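Local coordinates for protein N-acetylgalactosaminyltransferase 7 (Homo sapiens, PDB 6IWR) that is a GT-A-type glycosyltransferase of the polypeptide GalNAc transferase family, carrying a ricin-type beta-trefoil lectin domain after its glycosyltransferase domain, at residues L72-P77 with Y142-L147; Y291-W296 with K303-T308; H555-I560 with Q587-N592. One frame throughout, in Å; residues are numbered along the deposited sequence.

Interaction 1 of 3, residues L72-P77 with Y142-L147; sequences LGNFEP and YDENLL
Asn-74 pairs its side-chain amide with the backbone of Tyr-142, gripping both the N and the O of that residue. Asn-74 OD1 accepts from Tyr-142 N at 2.9 Å. The donor sits in the plane of the amide carbonyl, on a lone pair of OD1, with a C=O...donor angle of 123°. Asn-74 ND2 donates to Tyr-142 O at 2.7 Å in a nearly straight bond. This oxygen lies close to the amide plane. The two bonds, of opposite sense, hold the amide by its OD1 and ND2 atoms in line with the Tyr-142 backbone groups and fix its rotation. With CG of Asn-74 between its own backbone N and carbonyl carbon (chi1 46°), the amide extends from CG toward Tyr-142. The Glu-144 carboxylate is turned across this amide, the two planes 82° apart. Its OE2 stays 3.6 Å from Asn-74 ND2.

Phe-75 makes the apolar contacts beside the amide pair. Its ring and the Tyr-142 side chain cross obliquely, with Phe-75 CE1 4.0 Å from Tyr-142 CB. Tyr-142 O, the acceptor for Asn-74, also lies at the edge of the Phe-75 ring and close to its plane. Further out, the two side chains of Phe-75 and Leu-146 meet tip to tip, Phe-75 CZ against Leu-146 CD1 at 3.9 Å. Glu-144 CG approaches CE1 of the same ring.

Helix 251-260 borders this patch: Ala-252 touches both aromatic side chains, and Pro-253 and Ala-256 touch Tyr-142. Glu-76 forms a salt bridge with Arg-133. Neither segment is a regular helix or strand. The arrangement is a side-chain amide paired with the backbone N and O of one residue, joining two loops. It ties the N-terminal chain to the lead-in of strand 149-155, part of the central sheet of the GT-A domain.

Interaction 2 of 3, residues Y291-W296 with K303-T308; sequences YARGAW and KRVPLT
Arg-293 and Val-305 exchange two backbone hydrogen bonds and form one hydrogen-bonded pair of an antiparallel hairpin. Arg-293 N reaches Val-305 O at 2.7 Å, and Val-305 N reaches Arg-293 O at 3.0 Å. Ala-295 and Lys-303 form the next such pair. Ala-295 N donates to Lys-303 O at 2.8 Å, and Lys-303 N returns a bond to Ala-295 O at 3.1 Å. Gly-294 and Arg-304 make the non-hydrogen-bonded pair between them. The strand directions lie 143° apart.

Apolar contacts gather on the face that carries Arg-293, Ala-295 and Val-305. Val-305 CG1 lies anti to its own carbonyl carbon (chi1 -56°), which puts CG2 on the Arg-293 side. Val-305 CG2 touches Arg-293 CG at 3.6 Å. Val-305 CG1 meets Ala-295 CB at 4.1 Å. Beyond the strand, Tyr-291 and Leu-307 lie side by side, pointing the same way. Their CB atoms touch, and Leu-307 CD2 reaches the edge of the tyrosine ring.

The two arginines each meet an apolar group across the contact. Ala-292 CB sits over one face of the Arg-304 guanidinium, 3.4 Å above its plane and offset toward the rim. Arg-293 runs past Thr-308, its CD near Thr-308 CG2. Its guanidinium then makes a salt bridge with Asp-460 and hydrogen bonds to Arg-323 O and Ile-457 O. Thr-308 OG1 caps the following helix at Glu-311 N and also bonds to Tyr-459.

The four backbone bonds of the two hydrogen-bonded pairs define the register of the hairpin. The charge of buried Arg-293 is met by groups outside it, which probably helps fasten the hairpin to the 457-460 region.

Interaction 3 of 3, residues H555-I560 with Q587-N592; sequences HRFTHI and QKWEMN
Trp-589 packs its side chain against Phe-557, while its backbone N is bound to His-555 O at 2.9 Å. That donor stands above the plane of the histidine carbonyl, 37° out of it. From the backbone outward, CB of Trp-589 comes first. Trp-589 CB lies at the edge of the Phe-557 ring, near its plane, 3.8 Å from Phe-557 CD2. With CG beside the backbone N (chi1 -56°), Trp-589 CG lies 4.1 Å from the same Phe-557 CD2. Trp-589 CD1 is next, near Phe-557 CD2 and His-555 O. The two side chains cross at about a right angle. The rings form an offset edge-to-face pair, the edge of Phe-557 toward the face of Trp-589. The centroids of the phenyl and the five-membered ring are 5.9 Å apart, with planes at 74°. Trp-589 NE1 turns to another partner, donating to Leu-566 O. The indole also makes a cation-pi contact with Arg-568.

Gln-587, Lys-588 and Trp-589 spell the QxW signature of ricin-type beta-trefoil lectins, whose tryptophan is a core residue of the fold. Strand 589-592 pairs with strand 476-479, so the end of this domain returns to its beginning. Ile-477 of that strand touches Phe-557, Trp-589 and Met-591.

Phe-557 CZ ends 4.3 Å from Met-591 SD, which sits at the edge of the phenyl ring. The Phe-557 ring also stacks with that of Tyr-550. His-555 CB lies 3.3 Å from Trp-589 O, and the same oxygen is at the edge of the imidazole. Lys-588 CG touches His-555 CB at 3.8 Å. Lys-588 NZ makes a hydrogen bond to Ser-582 O. His-555 and Arg-556 both face Phe-551, in a G1 beta bulge.

Overall arrangement
The three contacts follow one another along the chain, each closing before the next opens. Interactions 1 and 2 lie on the glycosyltransferase side of the molecule. Their centres are 28 Å apart and their nearest atoms about 11 Å. Interaction 1 lies toward the outside, 31 Å from the chain's centre, in loops, one of them leading into strand 149-155 of the central sheet. Interaction 2 is a buried two-stranded hairpin, 13 Å from that centre. Interaction 3 has its centre 39 Å from interaction 2 and 66 Å from interaction 1. Interactions 1 and 3 fall on opposite sides of the chain's centre. The contacts share no sheet: two lie with the GT-A domain and one in the lectin domain.

Interaction 1 of 3, residues L72-P77 with Y142-L147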
loop_
_atom_site.group_PDB
_atom_site.type_symbol
_atom_site.label_atom_id
_atom_site.label_comp_id
_atom_site.label_asym_id
_atom_site.label_seq_id
_atom_site.Cartn_x
_atom_site.Cartn_y
_atom_site.Cartn_z
ATOM N N LEU A 72 46.382 4.400 -16.764
ATOM C CA LEU A 72 45.571 4.804 -15.635
ATOM C C LEU A 72 45.799 6.250 -15.303
ATOM O O LEU A 72 46.664 6.876 -15.874
ATOM C CB LEU A 72 45.936 3.986 -14.412
ATOM C CG LEU A 72 45.110 2.798 -13.949
ATOM C CD1 LEU A 72 44.773 3.002 -12.495
ATOM C CD2 LEU A 72 43.855 2.609 -14.767
ATOM N N GLY A 73 44.993 6.775 -14.385
ATOM C CA GLY A 73 45.217 8.073 -13.779
ATOM C C GLY A 73 44.555 9.034 -14.687
ATOM O O GLY A 73 43.896 8.580 -15.584
ATOM N N ASN A 74 44.721 10.333 -14.490
ATOM C CA ASN A 74 45.486 10.892 -13.396
ATOM C C ASN A 74 44.716 11.138 -12.125
ATOM O O ASN A 74 45.302 11.419 -11.113
ATOM C CB ASN A 74 46.132 12.201 -13.827
ATOM C CG ASN A 74 45.182 13.098 -14.567
ATOM O OD1 ASN A 74 44.283 12.636 -15.239
ATOM N ND2 ASN A 74 45.385 14.383 -14.451
ATOM N N PHE A 75 43.401 11.055 -12.168
ATOM C CA PHE A 75 42.636 11.140 -10.929
ATOM C C PHE A 75 42.158 9.777 -10.457
ATOM O O PHE A 75 41.295 9.696 -9.586
ATOM C CB PHE A 75 41.461 12.096 -11.086
ATOM C CG PHE A 75 41.864 13.537 -11.068
ATOM C CD1 PHE A 75 42.409 14.124 -12.195
ATOM C CD2 PHE A 75 41.726 14.294 -9.918
ATOM C CE1 PHE A 75 42.784 15.456 -12.189
ATOM C CE2 PHE A 75 42.108 15.619 -9.892
ATOM C CZ PHE A 75 42.639 16.206 -11.032
ATOM N N GLU A 76 42.695 8.720 -11.012
ATOM C CA GLU A 76 42.390 7.404 -10.515
ATOM C C GLU A 76 43.242 7.123 -9.293
ATOM O O GLU A 76 44.466 7.232 -9.367
ATOM C CB GLU A 76 42.662 6.353 -11.565
ATOM C CG GLU A 76 41.806 5.156 -11.321
ATOM C CD GLU A 76 40.367 5.488 -11.543
ATOM O OE1 GLU A 76 39.499 4.752 -11.023
ATOM O OE2 GLU A 76 40.115 6.507 -12.236
ATOM N N PRO A 77 42.656 6.758 -8.165
ATOM C CA PRO A 77 43.494 6.366 -7.027
ATOM C C PRO A 77 44.516 5.318 -7.449
ATOM O O PRO A 77 44.217 4.395 -8.211
ATOM C CB PRO A 77 42.483 5.817 -6.014
ATOM C CG PRO A 77 41.205 6.516 -6.357
ATOM C CD PRO A 77 41.217 6.662 -7.859
ATOM N N TYR A 142 42.651 14.247 -17.092
ATOM C CA TYR A 142 42.032 15.543 -16.861
ATOM C C TYR A 142 43.078 16.583 -16.476
ATOM O O TYR A 142 44.028 16.292 -15.740
ATOM C CB TYR A 142 40.969 15.480 -15.743
ATOM C CG TYR A 142 39.859 14.461 -15.912
ATOM C CD1 TYR A 142 40.021 13.137 -15.507
ATOM C CD2 TYR A 142 38.625 14.833 -16.449
ATOM C CE1 TYR A 142 38.985 12.208 -15.653
ATOM C CE2 TYR A 142 37.578 13.912 -16.593
ATOM C CZ TYR A 142 37.769 12.609 -16.196
ATOM O OH TYR A 142 36.736 11.705 -16.345
ATOM N N ASP A 143 42.847 17.811 -16.910
ATOM C CA ASP A 143 43.829 18.878 -16.867
ATOM C C ASP A 143 44.335 19.354 -15.511
ATOM O O ASP A 143 45.398 19.929 -15.476
ATOM C CB ASP A 143 43.384 20.071 -17.702
ATOM C CG ASP A 143 44.148 20.200 -18.990
ATOM O OD1 ASP A 143 44.990 19.346 -19.274
ATOM O OD2 ASP A 143 43.896 21.161 -19.721
ATOM N N GLU A 144 43.583 19.197 -14.431
ATOM C CA GLU A 144 44.027 19.622 -13.078
ATOM C C GLU A 144 43.737 21.067 -12.819
ATOM O O GLU A 144 43.897 21.558 -11.738
ATOM C CB GLU A 144 45.523 19.418 -12.834
ATOM C CG GLU A 144 45.997 17.993 -12.829
ATOM C CD GLU A 144 47.169 17.762 -13.741
ATOM O OE1 GLU A 144 47.377 18.540 -14.667
ATOM O OE2 GLU A 144 47.888 16.778 -13.535
ATOM N N ASN A 145 43.215 21.697 -13.838
ATOM C CA ASN A 145 43.008 23.099 -13.974
ATOM C C ASN A 145 41.566 23.423 -13.573
ATOM O O ASN A 145 41.034 24.461 -13.905
ATOM C CB ASN A 145 43.257 23.379 -15.439
ATOM C CG ASN A 145 43.313 24.816 -15.751
ATOM O OD1 ASN A 145 43.709 25.614 -14.937
ATOM N ND2 ASN A 145 42.929 25.159 -16.942
ATOM N N LEU A 146 40.942 22.490 -12.871
ATOM C CA LEU A 146 39.541 22.511 -12.520
ATOM C C LEU A 146 39.129 23.584 -11.544
ATOM O O LEU A 146 39.932 24.085 -10.787
ATOM C CB LEU A 146 39.168 21.170 -11.918
ATOM C CG LEU A 146 39.515 19.915 -12.697
ATOM C CD1 LEU A 146 39.806 18.767 -11.752
ATOM C CD2 LEU A 146 38.381 19.572 -13.634
ATOM N N LEU A 147 37.860 23.945 -11.594
ATOM C CA LEU A 147 37.262 24.867 -10.647
ATOM C C LEU A 147 37.181 24.246 -9.267
ATOM O O LEU A 147 37.033 23.053 -9.135
ATOM C CB LEU A 147 35.845 25.203 -11.084
ATOM C CG LEU A 147 35.450 26.353 -12.003
ATOM C CD1 LEU A 147 36.609 27.188 -12.475
ATOM C CD2 LEU A 147 34.641 25.861 -13.180
#

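Interaction 2 of 3, residues Y291-W296 with K303-T308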
loop_
_atom_site.group_PDB
_atom_site.type_symbol
_atom_site.label_atom_id
_atom_site.label_comp_id
_atom_site.label_asym_id
_atom_site.label_seq_id
_atom_site.Cartn_x
_atom_site.Cartn_y
_atom_site.Cartn_z
ATOM N N TYR A 291 22.668 3.710 -19.376
ATOM C CA TYR A 291 22.571 5.160 -19.442
ATOM C C TYR A 291 21.139 5.561 -19.766
ATOM O O TYR A 291 20.542 5.067 -20.726
ATOM C CB TYR A 291 23.551 5.730 -20.467
ATOM C CG TYR A 291 25.003 5.425 -20.141
ATOM C CD1 TYR A 291 25.384 5.045 -18.864
ATOM C CD2 TYR A 291 25.994 5.512 -21.120
ATOM C CE1 TYR A 291 26.705 4.753 -18.573
ATOM C CE2 TYR A 291 27.323 5.226 -20.838
ATOM C CZ TYR A 291 27.674 4.852 -19.562
ATOM O OH TYR A 291 28.989 4.544 -19.262
ATOM N N ALA A 292 20.591 6.453 -18.954
ATOM C CA ALA A 292 19.283 7.032 -19.180
ATOM C C ALA A 292 19.437 8.539 -19.241
ATOM O O ALA A 292 20.393 9.112 -18.716
ATOM C CB ALA A 292 18.305 6.625 -18.074
ATOM N N ARG A 293 18.499 9.193 -19.905
ATOM C CA ARG A 293 18.413 10.632 -19.778
ATOM C C ARG A 293 17.115 10.957 -19.037
ATOM O O ARG A 293 16.202 10.124 -18.958
ATOM C CB ARG A 293 18.565 11.320 -21.160
ATOM C CG ARG A 293 17.690 10.743 -22.236
ATOM C CD ARG A 293 18.218 10.879 -23.659
ATOM N NE ARG A 293 18.784 12.182 -23.954
ATOM C CZ ARG A 293 18.227 13.116 -24.722
ATOM N NH1 ARG A 293 18.883 14.251 -24.939
ATOM N NH2 ARG A 293 17.038 12.931 -25.272
ATOM N N GLY A 294 17.078 12.135 -18.411
ATOM C CA GLY A 294 15.926 12.541 -17.616
ATOM C C GLY A 294 14.826 13.142 -18.481
ATOM O O GLY A 294 15.091 13.875 -19.440
ATOM N N ALA A 295 13.586 12.847 -18.106
ATOM C CA ALA A 295 12.422 13.188 -18.907
ATOM C C ALA A 295 11.239 13.399 -17.961
ATOM O O ALA A 295 11.407 13.518 -16.743
ATOM C CB ALA A 295 12.167 12.098 -19.959
ATOM N N TRP A 296 10.034 13.427 -18.531
ATOM C CA TRP A 296 8.811 13.672 -17.786
ATOM C C TRP A 296 7.647 13.269 -18.673
ATOM O O TRP A 296 7.783 13.203 -19.892
ATOM C CB TRP A 296 8.698 15.145 -17.385
ATOM C CG TRP A 296 8.737 16.027 -18.576
ATOM C CD1 TRP A 296 7.678 16.396 -19.349
ATOM C CD2 TRP A 296 9.897 16.629 -19.167
ATOM N NE1 TRP A 296 8.098 17.196 -20.384
ATOM C CE2 TRP A 296 9.456 17.358 -20.299
ATOM C CE3 TRP A 296 11.258 16.628 -18.848
ATOM C CZ2 TRP A 296 10.332 18.073 -21.121
ATOM C CZ3 TRP A 296 12.130 17.341 -19.658
ATOM C CH2 TRP A 296 11.659 18.059 -20.783
ATOM N N LYS A 303 10.508 11.033 -15.158
ATOM C CA LYS A 303 10.605 9.781 -15.903
ATOM C C LYS A 303 12.019 9.648 -16.466
ATOM O O LYS A 303 12.724 10.646 -16.667
ATOM C CB LYS A 303 9.600 9.718 -17.073
ATOM C CG LYS A 303 8.116 9.768 -16.718
ATOM C CD LYS A 303 7.605 8.486 -16.083
ATOM C CE LYS A 303 6.122 8.615 -15.706
ATOM N NZ LYS A 303 5.621 7.450 -14.889
ATOM N N ARG A 304 12.440 8.413 -16.742
ATOM C CA ARG A 304 13.760 8.186 -17.323
ATOM C C ARG A 304 13.636 7.405 -18.626
ATOM O O ARG A 304 12.843 6.467 -18.727
ATOM C CB ARG A 304 14.690 7.455 -16.339
ATOM C CG ARG A 304 15.007 8.273 -15.086
ATOM C CD ARG A 304 15.702 7.424 -14.006
ATOM N NE ARG A 304 17.132 7.223 -14.273
ATOM C CZ ARG A 304 17.689 6.063 -14.625
ATOM N NH1 ARG A 304 16.933 4.970 -14.749
ATOM N NH2 ARG A 304 19.000 5.995 -14.847
ATOM N N VAL A 305 14.412 7.793 -19.631
ATOM C CA VAL A 305 14.342 7.085 -20.906
ATOM C C VAL A 305 15.756 6.726 -21.336
ATOM O O VAL A 305 16.718 7.410 -20.965
ATOM C CB VAL A 305 13.619 7.908 -21.986
ATOM C CG1 VAL A 305 12.220 8.322 -21.518
ATOM C CG2 VAL A 305 14.475 9.108 -22.394
ATOM N N PRO A 306 15.934 5.667 -22.110
ATOM C CA PRO A 306 17.296 5.243 -22.462
ATOM C C PRO A 306 18.016 6.307 -23.278
ATOM O O PRO A 306 17.398 7.102 -23.993
ATOM C CB PRO A 306 17.063 3.971 -23.281
ATOM C CG PRO A 306 15.677 4.144 -23.833
ATOM C CD PRO A 306 14.904 4.846 -22.761
ATOM N N LEU A 307 19.344 6.315 -23.164
ATOM C CA LEU A 307 20.158 7.203 -23.991
ATOM C C LEU A 307 19.961 6.870 -25.469
ATOM O O LEU A 307 19.900 5.703 -25.857
ATOM C CB LEU A 307 21.634 7.093 -23.601
ATOM C CG LEU A 307 22.604 7.993 -24.368
ATOM C CD1 LEU A 307 22.369 9.444 -24.057
ATOM C CD2 LEU A 307 24.017 7.611 -24.018
ATOM N N THR A 308 19.867 7.888 -26.285
ATOM C CA THR A 308 19.424 7.688 -27.652
ATOM C C THR A 308 20.593 7.432 -28.589
ATOM O O THR A 308 21.741 7.781 -28.293
ATOM C CB THR A 308 18.693 8.916 -28.137
ATOM O OG1 THR A 308 19.633 9.996 -28.113
ATOM C CG2 THR A 308 17.502 9.230 -27.268
#

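Interaction 3 of 3, residues H555-I560 with Q587-N592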
loop_
_atom_site.group_PDB
_atom_site.type_symbol
_atom_site.label_atom_id
_atom_site.label_comp_id
_atom_site.label_asym_id
_atom_site.label_seq_id
_atom_site.Cartn_x
_atom_site.Cartn_y
_atom_site.Cartn_z
ATOM N N HIS A 555 -27.015 13.260 -19.647
ATOM C CA HIS A 555 -26.562 12.686 -18.379
ATOM C C HIS A 555 -26.158 11.224 -18.549
ATOM O O HIS A 555 -26.435 10.396 -17.690
ATOM C CB HIS A 555 -27.650 12.802 -17.304
ATOM C CG HIS A 555 -28.121 14.203 -17.053
ATOM N ND1 HIS A 555 -27.298 15.187 -16.544
ATOM C CD2 HIS A 555 -29.330 14.788 -17.231
ATOM C CE1 HIS A 555 -27.973 16.315 -16.422
ATOM N NE2 HIS A 555 -29.211 16.099 -16.827
ATOM N N ARG A 556 -25.527 10.864 -19.667
ATOM C CA ARG A 556 -25.265 9.467 -19.969
ATOM C C ARG A 556 -23.792 9.214 -20.289
ATOM O O ARG A 556 -23.157 9.970 -21.034
ATOM C CB ARG A 556 -26.132 8.975 -21.120
ATOM C CG ARG A 556 -25.816 7.543 -21.448
ATOM C CD ARG A 556 -26.456 7.125 -22.704
ATOM N NE ARG A 556 -27.894 7.125 -22.528
ATOM C CZ ARG A 556 -28.758 6.970 -23.521
ATOM N NH1 ARG A 556 -28.315 6.813 -24.771
ATOM N NH2 ARG A 556 -30.060 6.984 -23.262
ATOM N N PHE A 557 -23.263 8.157 -19.693
ATOM C CA PHE A 557 -21.988 7.555 -20.021
ATOM C C PHE A 557 -22.284 6.217 -20.671
ATOM O O PHE A 557 -22.881 5.337 -20.041
ATOM C CB PHE A 557 -21.131 7.327 -18.770
ATOM C CG PHE A 557 -20.411 8.544 -18.298
ATOM C CD1 PHE A 557 -19.214 8.919 -18.874
ATOM C CD2 PHE A 557 -20.936 9.328 -17.285
ATOM C CE1 PHE A 557 -18.555 10.052 -18.447
ATOM C CE2 PHE A 557 -20.269 10.460 -16.850
ATOM C CZ PHE A 557 -19.080 10.817 -17.434
ATOM N N THR A 558 -21.880 6.055 -21.918
ATOM C CA THR A 558 -22.200 4.837 -22.630
ATOM C C THR A 558 -20.915 4.122 -23.033
ATOM O O THR A 558 -19.939 4.761 -23.442
ATOM C CB THR A 558 -23.124 5.132 -23.822
ATOM O OG1 THR A 558 -22.707 4.355 -24.948
ATOM C CG2 THR A 558 -23.138 6.602 -24.162
ATOM N N HIS A 559 -20.905 2.805 -22.824
ATOM C CA HIS A 559 -19.797 1.931 -23.200
ATOM C C HIS A 559 -19.906 1.591 -24.675
ATOM O O HIS A 559 -20.935 1.089 -25.126
ATOM C CB HIS A 559 -19.833 0.648 -22.379
ATOM C CG HIS A 559 -18.627 -0.225 -22.538
ATOM N ND1 HIS A 559 -18.706 -1.540 -22.953
ATOM C CD2 HIS A 559 -17.317 0.011 -22.290
ATOM C CE1 HIS A 559 -17.495 -2.069 -22.965
ATOM N NE2 HIS A 559 -16.634 -1.151 -22.564
ATOM N N ILE A 560 -18.851 1.849 -25.427
ATOM C CA ILE A 560 -18.998 1.833 -26.878
ATOM C C ILE A 560 -19.009 0.414 -27.438
ATOM O O ILE A 560 -19.849 0.105 -28.292
ATOM C CB ILE A 560 -17.898 2.657 -27.557
ATOM C CG1 ILE A 560 -17.982 4.125 -27.124
ATOM C CG2 ILE A 560 -18.047 2.517 -29.042
ATOM C CD1 ILE A 560 -16.892 4.965 -27.691
ATOM N N GLN A 587 -28.915 5.395 -14.168
ATOM C CA GLN A 587 -28.065 5.538 -15.335
ATOM C C GLN A 587 -27.865 6.990 -15.718
ATOM O O GLN A 587 -27.433 7.258 -16.833
ATOM C CB GLN A 587 -28.637 4.751 -16.507
ATOM C CG GLN A 587 -28.456 3.270 -16.370
ATOM C CD GLN A 587 -29.172 2.502 -17.451
ATOM O OE1 GLN A 587 -29.268 1.275 -17.398
ATOM N NE2 GLN A 587 -29.698 3.222 -18.436
ATOM N N LYS A 588 -28.155 7.926 -14.825
ATOM C CA LYS A 588 -28.026 9.346 -15.113
ATOM C C LYS A 588 -26.921 9.917 -14.244
ATOM O O LYS A 588 -26.916 9.709 -13.025
ATOM C CB LYS A 588 -29.350 10.084 -14.887
ATOM C CG LYS A 588 -30.164 10.209 -16.180
ATOM C CD LYS A 588 -31.676 10.161 -16.014
ATOM C CE LYS A 588 -32.259 9.144 -17.011
ATOM N NZ LYS A 588 -33.599 9.502 -17.553
ATOM N N TRP A 589 -25.970 10.607 -14.882
ATOM C CA TRP A 589 -24.742 11.057 -14.242
ATOM C C TRP A 589 -24.439 12.477 -14.673
ATOM O O TRP A 589 -24.766 12.870 -15.794
ATOM C CB TRP A 589 -23.534 10.210 -14.632
ATOM C CG TRP A 589 -23.691 8.790 -14.364
ATOM C CD1 TRP A 589 -24.227 7.849 -15.191
ATOM C CD2 TRP A 589 -23.287 8.107 -13.178
ATOM N NE1 TRP A 589 -24.197 6.609 -14.585
ATOM C CE2 TRP A 589 -23.626 6.746 -13.346
ATOM C CE3 TRP A 589 -22.681 8.515 -11.983
ATOM C CZ2 TRP A 589 -23.383 5.803 -12.371
ATOM C CZ3 TRP A 589 -22.430 7.571 -11.022
ATOM C CH2 TRP A 589 -22.784 6.233 -11.218
ATOM N N GLU A 590 -23.784 13.237 -13.793
ATOM C CA GLU A 590 -23.186 14.514 -14.143
ATOM C C GLU A 590 -21.674 14.451 -13.967
ATOM O O GLU A 590 -21.144 13.678 -13.157
ATOM C CB GLU A 590 -23.740 15.681 -13.305
ATOM C CG GLU A 590 -24.634 15.356 -12.135
ATOM C CD GLU A 590 -25.175 16.620 -11.464
ATOM O OE1 GLU A 590 -24.813 17.712 -11.917
ATOM O OE2 GLU A 590 -25.966 16.539 -10.497
ATOM N N MET A 591 -20.965 15.281 -14.732
ATOM C CA MET A 591 -19.534 15.468 -14.519
ATOM C C MET A 591 -19.287 16.938 -14.220
ATOM O O MET A 591 -19.376 17.792 -15.107
ATOM C CB MET A 591 -18.702 14.998 -15.710
ATOM C CG MET A 591 -17.206 14.791 -15.395
ATOM S SD MET A 591 -16.348 14.036 -16.806
ATOM C CE MET A 591 -15.070 13.046 -16.047
ATOM N N ASN A 592 -18.957 17.217 -12.976
ATOM C CA ASN A 592 -18.813 18.573 -12.482
ATOM C C ASN A 592 -17.356 18.830 -12.176
ATOM O O ASN A 592 -16.689 17.988 -11.560
ATOM C CB ASN A 592 -19.672 18.771 -11.240
ATOM C CG ASN A 592 -21.070 18.326 -11.468
ATOM O OD1 ASN A 592 -21.701 18.794 -12.400
ATOM N ND2 ASN A 592 -21.549 17.367 -10.673
#